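Local coordinates for protein ancestral D-type dye decolorizing peroxidase (PDB 7ANV) that probably uses a haem cofactor and hydrogen peroxide to oxidise synthetic dyes and other substrates, as dye-decolorizing peroxidases do, at residues N262-G274 against T449-P461. Numbering follows the deposited sequence.
Sequences NKFLEENPIKLPG and TDPNNQANELSLP. With SO4 (sulfate ion), chain I.
The carboxylate of Asp-450 faces the backbone of Lys-271 through water, and its OD1 is gripped twice: a bridging water donates to OD1 and to Lys-271 O, reaching the latter at 2.7 Å, while the backbone N of Asn-452 approaches OD1 from above the carboxylate plane at 3.0 Å. The second bond closes an Asx turn at the start of the type I turn from Asp-450 to Asn-453, and Asn-453 ND2 donates to the other oxygen, OD2, in a nearly straight bond (169°), fixing the carboxylate at both oxygens. A second water accepts from Lys-271 N and gives OD2 a weak bond. This peripheral packing in the dye-decolorizing peroxidase fold illustrates how a helix end with its following loop and a turn-rich segment can be joined by water and apolar contact without direct hydrogen bonds.

The apolar half centres on Phe-264, on helix 258-267. With CG anti to the backbone N (chi1 -176°), its ring leaves the helix toward residues 458-461. Pro-461 CD lies over one face in a CH-pi contact, 4.0 Å from the ring centroid, whereas Leu-458 CD2 and Ser-459 O sit at the edge. Asn-268 ND2 stands over the opposite face, offset toward the rim, while donating in the carbonyl plane to a lone pair of Phe-264 O at 2.8 Å; Asn-268 OD1 meets Leu-458 CD1. The ring of Phe-465 also meets that of Phe-264, planes at about 55°. An alanine in place of Phe-264 would remove the ring and would probably leave Pro-461 without its CH-pi partner and a gap beside Leu-458.

Farther along, Leu-272 CD2 touches Pro-451 CG, and Ile-270 CD1 packs against Thr-449 O, which is hydrogen-bonded to Arg-289 NE. At the exposed end, Pro-273 CD rests 3.3 Å from Asn-452 OD1.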
loop_
_atom_site.group_PDB
_atom_site.type_symbol
_atom_site.label_atom_id
_atom_site.label_comp_id
_atom_site.label_asym_id
_atom_site.label_seq_id
_atom_site.Cartn_x
_atom_site.Cartn_y
_atom_site.Cartn_z
ATOM N N ASN A 262 2.241 20.789 -1.037
ATOM C CA ASN A 262 1.377 21.889 -1.533
ATOM C C ASN A 262 2.255 23.047 -2.017
ATOM O O ASN A 262 1.922 23.657 -3.040
ATOM C CB ASN A 262 0.359 22.295 -0.467
ATOM C CG ASN A 262 -0.791 21.321 -0.425
ATOM O OD1 ASN A 262 -1.149 20.757 -1.468
ATOM N ND2 ASN A 262 -1.377 21.154 0.745
ATOM N N LYS A 263 3.316 23.362 -1.280
ATOM C CA LYS A 263 4.243 24.461 -1.639
ATOM C C LYS A 263 4.864 24.157 -2.999
ATOM O O LYS A 263 4.967 25.061 -3.823
ATOM C CB LYS A 263 5.322 24.584 -0.568
ATOM C CG LYS A 263 6.330 25.696 -0.759
ATOM C CD LYS A 263 7.332 25.705 0.412
ATOM C CE LYS A 263 8.243 26.912 0.454
ATOM N NZ LYS A 263 9.360 26.778 -0.508
ATOM N N PHE A 264 5.264 22.914 -3.226
ATOM C CA PHE A 264 5.841 22.508 -4.519
ATOM C C PHE A 264 4.827 22.739 -5.654
ATOM O O PHE A 264 5.196 23.281 -6.727
ATOM C CB PHE A 264 6.307 21.066 -4.399
ATOM C CG PHE A 264 6.988 20.609 -5.651
ATOM C CD1 PHE A 264 8.236 21.107 -5.973
ATOM C CD2 PHE A 264 6.334 19.804 -6.551
ATOM C CE1 PHE A 264 8.852 20.718 -7.148
ATOM C CE2 PHE A 264 6.968 19.382 -7.699
ATOM C CZ PHE A 264 8.217 19.860 -8.004
ATOM N N LEU A 265 3.573 22.304 -5.478
ATOM C CA LEU A 265 2.556 22.517 -6.535
ATOM C C LEU A 265 2.406 24.031 -6.749
ATOM O O LEU A 265 2.360 24.472 -7.889
ATOM C CB LEU A 265 1.223 21.885 -6.129
ATOM C CG LEU A 265 1.230 20.369 -5.927
ATOM C CD1 LEU A 265 -0.181 19.902 -5.681
ATOM C CD2 LEU A 265 1.828 19.622 -7.099
ATOM N N GLU A 266 2.312 24.791 -5.665
ATOM C CA GLU A 266 2.037 26.254 -5.697
ATOM C C GLU A 266 3.156 26.948 -6.470
ATOM O O GLU A 266 2.877 27.880 -7.252
ATOM C CB GLU A 266 1.927 26.812 -4.266
ATOM C CG GLU A 266 0.662 26.354 -3.531
ATOM C CD GLU A 266 0.606 26.402 -1.992
ATOM O OE1 GLU A 266 1.654 26.650 -1.307
ATOM O OE2 GLU A 266 -0.505 26.160 -1.447
ATOM N N GLU A 267 4.398 26.510 -6.286
ATOM C CA GLU A 267 5.578 27.168 -6.921
ATOM C C GLU A 267 5.763 26.714 -8.379
ATOM O O GLU A 267 6.599 27.302 -9.083
ATOM C CB GLU A 267 6.822 26.885 -6.082
ATOM C CG GLU A 267 6.791 27.630 -4.757
ATOM C CD GLU A 267 7.958 27.341 -3.819
ATOM O OE1 GLU A 267 8.662 26.326 -4.020
ATOM O OE2 GLU A 267 8.116 28.091 -2.860
ATOM N N ASN A 268 5.051 25.687 -8.835
ATOM C CA ASN A 268 5.361 25.054 -10.140
ATOM C C ASN A 268 4.121 24.895 -11.003
ATOM O O ASN A 268 3.951 23.842 -11.643
ATOM C CB ASN A 268 6.042 23.711 -9.911
ATOM C CG ASN A 268 7.448 23.912 -9.387
ATOM O OD1 ASN A 268 8.341 24.293 -10.140
ATOM N ND2 ASN A 268 7.637 23.734 -8.095
ATOM N N PRO A 269 3.241 25.904 -11.109
ATOM C CA PRO A 269 2.040 25.728 -11.939
ATOM C C PRO A 269 2.430 25.490 -13.407
ATOM O O PRO A 269 3.342 26.171 -13.938
ATOM C CB PRO A 269 1.316 27.075 -11.790
ATOM C CG PRO A 269 2.456 28.055 -11.517
ATOM C CD PRO A 269 3.373 27.278 -10.583
ATOM N N ILE A 270 1.738 24.563 -14.044
ATOM C CA ILE A 270 1.826 24.347 -15.509
ATOM C C ILE A 270 1.172 25.544 -16.206
ATOM O O ILE A 270 0.040 25.922 -15.840
ATOM C CB ILE A 270 1.197 23.005 -15.911
ATOM C CG1 ILE A 270 1.974 21.858 -15.294
ATOM C CG2 ILE A 270 1.130 22.877 -17.426
ATOM C CD1 ILE A 270 1.194 20.574 -15.213
ATOM N N LYS A 271 1.897 26.128 -17.142
ATOM C CA LYS A 271 1.362 27.115 -18.109
ATOM C C LYS A 271 1.273 26.479 -19.493
ATOM O O LYS A 271 2.306 26.176 -20.099
ATOM C CB LYS A 271 2.243 28.359 -18.148
ATOM C CG LYS A 271 2.457 28.980 -16.782
ATOM C CD LYS A 271 3.583 29.994 -16.707
ATOM C CE LYS A 271 4.159 30.014 -15.303
ATOM N NZ LYS A 271 5.151 31.104 -15.130
ATOM N N LEU A 272 0.058 26.251 -19.949
ATOM C CA LEU A 272 -0.235 25.670 -21.273
ATOM C C LEU A 272 -0.180 26.785 -22.295
ATOM O O LEU A 272 -0.310 27.958 -21.937
ATOM C CB LEU A 272 -1.615 25.031 -21.251
ATOM C CG LEU A 272 -1.840 23.887 -20.273
ATOM C CD1 LEU A 272 -3.257 23.394 -20.418
ATOM C CD2 LEU A 272 -0.861 22.764 -20.508
ATOM N N PRO A 273 0.072 26.467 -23.587
ATOM C CA PRO A 273 0.032 27.474 -24.628
ATOM C C PRO A 273 -1.256 28.308 -24.554
ATOM O O PRO A 273 -2.339 27.783 -24.370
ATOM C CB PRO A 273 0.084 26.661 -25.929
ATOM C CG PRO A 273 0.809 25.392 -25.524
ATOM C CD PRO A 273 0.330 25.113 -24.107
ATOM N N GLY A 274 -1.098 29.604 -24.676
ATOM C CA GLY A 274 -2.208 30.558 -24.588
ATOM C C GLY A 274 -2.288 31.176 -23.211
ATOM O O GLY A 274 -2.898 32.248 -23.087
ATOM N N THR A 449 5.832 16.463 -17.206
ATOM C CA THR A 449 4.703 17.063 -16.461
ATOM C C THR A 449 4.064 18.176 -17.287
ATOM O O THR A 449 2.867 18.397 -17.103
ATOM C CB THR A 449 5.111 17.542 -15.064
ATOM O OG1 THR A 449 6.083 18.571 -15.196
ATOM C CG2 THR A 449 5.653 16.406 -14.251
ATOM N N ASP A 450 4.825 18.861 -18.125
ATOM C CA ASP A 450 4.239 19.889 -19.031
ATOM C C ASP A 450 3.840 19.191 -20.326
ATOM O O ASP A 450 4.710 18.784 -21.077
ATOM C CB ASP A 450 5.232 21.015 -19.262
ATOM C CG ASP A 450 4.707 22.076 -20.199
ATOM O OD1 ASP A 450 3.674 21.840 -20.877
ATOM O OD2 ASP A 450 5.353 23.120 -20.259
ATOM N N PRO A 451 2.545 19.006 -20.632
ATOM C CA PRO A 451 2.164 18.171 -21.774
ATOM C C PRO A 451 2.601 18.771 -23.107
ATOM O O PRO A 451 2.680 18.036 -24.085
ATOM C CB PRO A 451 0.638 18.052 -21.643
ATOM C CG PRO A 451 0.246 19.295 -20.914
ATOM C CD PRO A 451 1.384 19.561 -19.932
ATOM N N ASN A 452 2.836 20.085 -23.156
ATOM C CA ASN A 452 3.236 20.738 -24.434
ATOM C C ASN A 452 4.748 20.919 -24.471
ATOM O O ASN A 452 5.240 21.432 -25.533
ATOM C CB ASN A 452 2.470 22.036 -24.676
ATOM C CG ASN A 452 0.983 21.769 -24.750
ATOM O OD1 ASN A 452 0.284 21.835 -23.744
ATOM N ND2 ASN A 452 0.506 21.390 -25.936
ATOM N N ASN A 453 5.474 20.508 -23.413
ATOM C CA ASN A 453 6.963 20.581 -23.402
ATOM C C ASN A 453 7.486 19.403 -22.601
ATOM O O ASN A 453 8.045 19.603 -21.555
ATOM C CB ASN A 453 7.520 21.879 -22.827
ATOM C CG ASN A 453 7.100 23.090 -23.627
ATOM O OD1 ASN A 453 7.622 23.329 -24.718
ATOM N ND2 ASN A 453 6.164 23.855 -23.092
ATOM N N GLN A 454 7.249 18.201 -23.111
ATOM C CA GLN A 454 7.397 16.962 -22.329
ATOM C C GLN A 454 8.876 16.690 -22.039
ATOM O O GLN A 454 9.123 15.932 -21.130
ATOM C CB GLN A 454 6.765 15.790 -23.066
ATOM C CG GLN A 454 5.243 15.900 -23.098
ATOM C CD GLN A 454 4.600 14.884 -24.000
ATOM O OE1 GLN A 454 5.111 13.782 -24.200
ATOM N NE2 GLN A 454 3.483 15.279 -24.578
ATOM N N ALA A 455 9.829 17.233 -22.795
ATOM C CA ALA A 455 11.266 17.019 -22.493
ATOM C C ALA A 455 11.720 17.816 -21.253
ATOM O O ALA A 455 12.780 17.443 -20.680
ATOM C CB ALA A 455 12.123 17.344 -23.677
ATOM N N ASN A 456 11.006 18.870 -20.872
ATOM C CA ASN A 456 11.385 19.731 -19.719
ATOM C C ASN A 456 11.350 18.940 -18.405
ATOM O O ASN A 456 10.320 18.292 -18.066
ATOM C CB ASN A 456 10.544 21.004 -19.681
ATOM C CG ASN A 456 10.890 21.943 -20.824
ATOM O OD1 ASN A 456 11.913 21.759 -21.503
ATOM N ND2 ASN A 456 10.033 22.926 -21.082
ATOM N N GLU A 457 12.452 19.015 -17.662
ATOM C CA GLU A 457 12.640 18.299 -16.382
ATOM C C GLU A 457 12.100 19.179 -15.263
ATOM O O GLU A 457 12.339 20.406 -15.251
ATOM C CB GLU A 457 14.117 18.059 -16.068
ATOM C CG GLU A 457 14.842 17.115 -17.009
ATOM C CD GLU A 457 14.364 15.692 -16.915
ATOM O OE1 GLU A 457 13.684 15.395 -15.927
ATOM O OE2 GLU A 457 14.624 14.894 -17.842
ATOM N N LEU A 458 11.405 18.575 -14.340
ATOM C CA LEU A 458 11.007 19.234 -13.097
ATOM C C LEU A 458 11.910 18.651 -12.006
ATOM O O LEU A 458 12.042 17.434 -11.897
ATOM C CB LEU A 458 9.514 18.942 -12.957
ATOM C CG LEU A 458 8.807 19.619 -11.802
ATOM C CD1 LEU A 458 8.751 21.118 -12.000
ATOM C CD2 LEU A 458 7.419 19.014 -11.651
ATOM N N SER A 459 12.690 19.493 -11.363
ATOM C CA SER A 459 13.552 19.075 -10.242
ATOM C C SER A 459 12.666 18.881 -9.011
ATOM O O SER A 459 11.981 19.836 -8.657
ATOM C CB SER A 459 14.604 20.119 -10.021
ATOM O OG SER A 459 15.456 19.715 -8.988
ATOM N N LEU A 460 12.645 17.701 -8.394
ATOM C CA LEU A 460 11.838 17.512 -7.161
ATOM C C LEU A 460 12.659 18.083 -6.015
ATOM O O LEU A 460 13.871 18.245 -6.160
ATOM C CB LEU A 460 11.481 16.033 -7.007
ATOM C CG LEU A 460 10.708 15.483 -8.203
ATOM C CD1 LEU A 460 10.577 13.970 -8.189
ATOM C CD2 LEU A 460 9.348 16.157 -8.312
ATOM N N PRO A 461 12.022 18.545 -4.921
ATOM C CA PRO A 461 12.772 19.064 -3.779
ATOM C C PRO A 461 13.724 18.008 -3.206
ATOM O O PRO A 461 13.407 16.869 -3.249
ATOM C CB PRO A 461 11.705 19.395 -2.733
ATOM C CG PRO A 461 10.417 19.551 -3.535
ATOM C CD PRO A 461 10.570 18.630 -4.732
HETATM S S SO4 I . 9.534 19.183 -26.200
HETATM O O1 SO4 I . 10.594 19.935 -26.833
HETATM O O2 SO4 I . 8.250 19.639 -26.712
HETATM O O3 SO4 I . 9.602 19.388 -24.768
HETATM O O4 SO4 I . 9.699 17.781 -26.490
HETATM O O HOH W 1 2.915 24.292 -21.948
HETATM O O HOH W 2 4.464 25.138 -17.783
#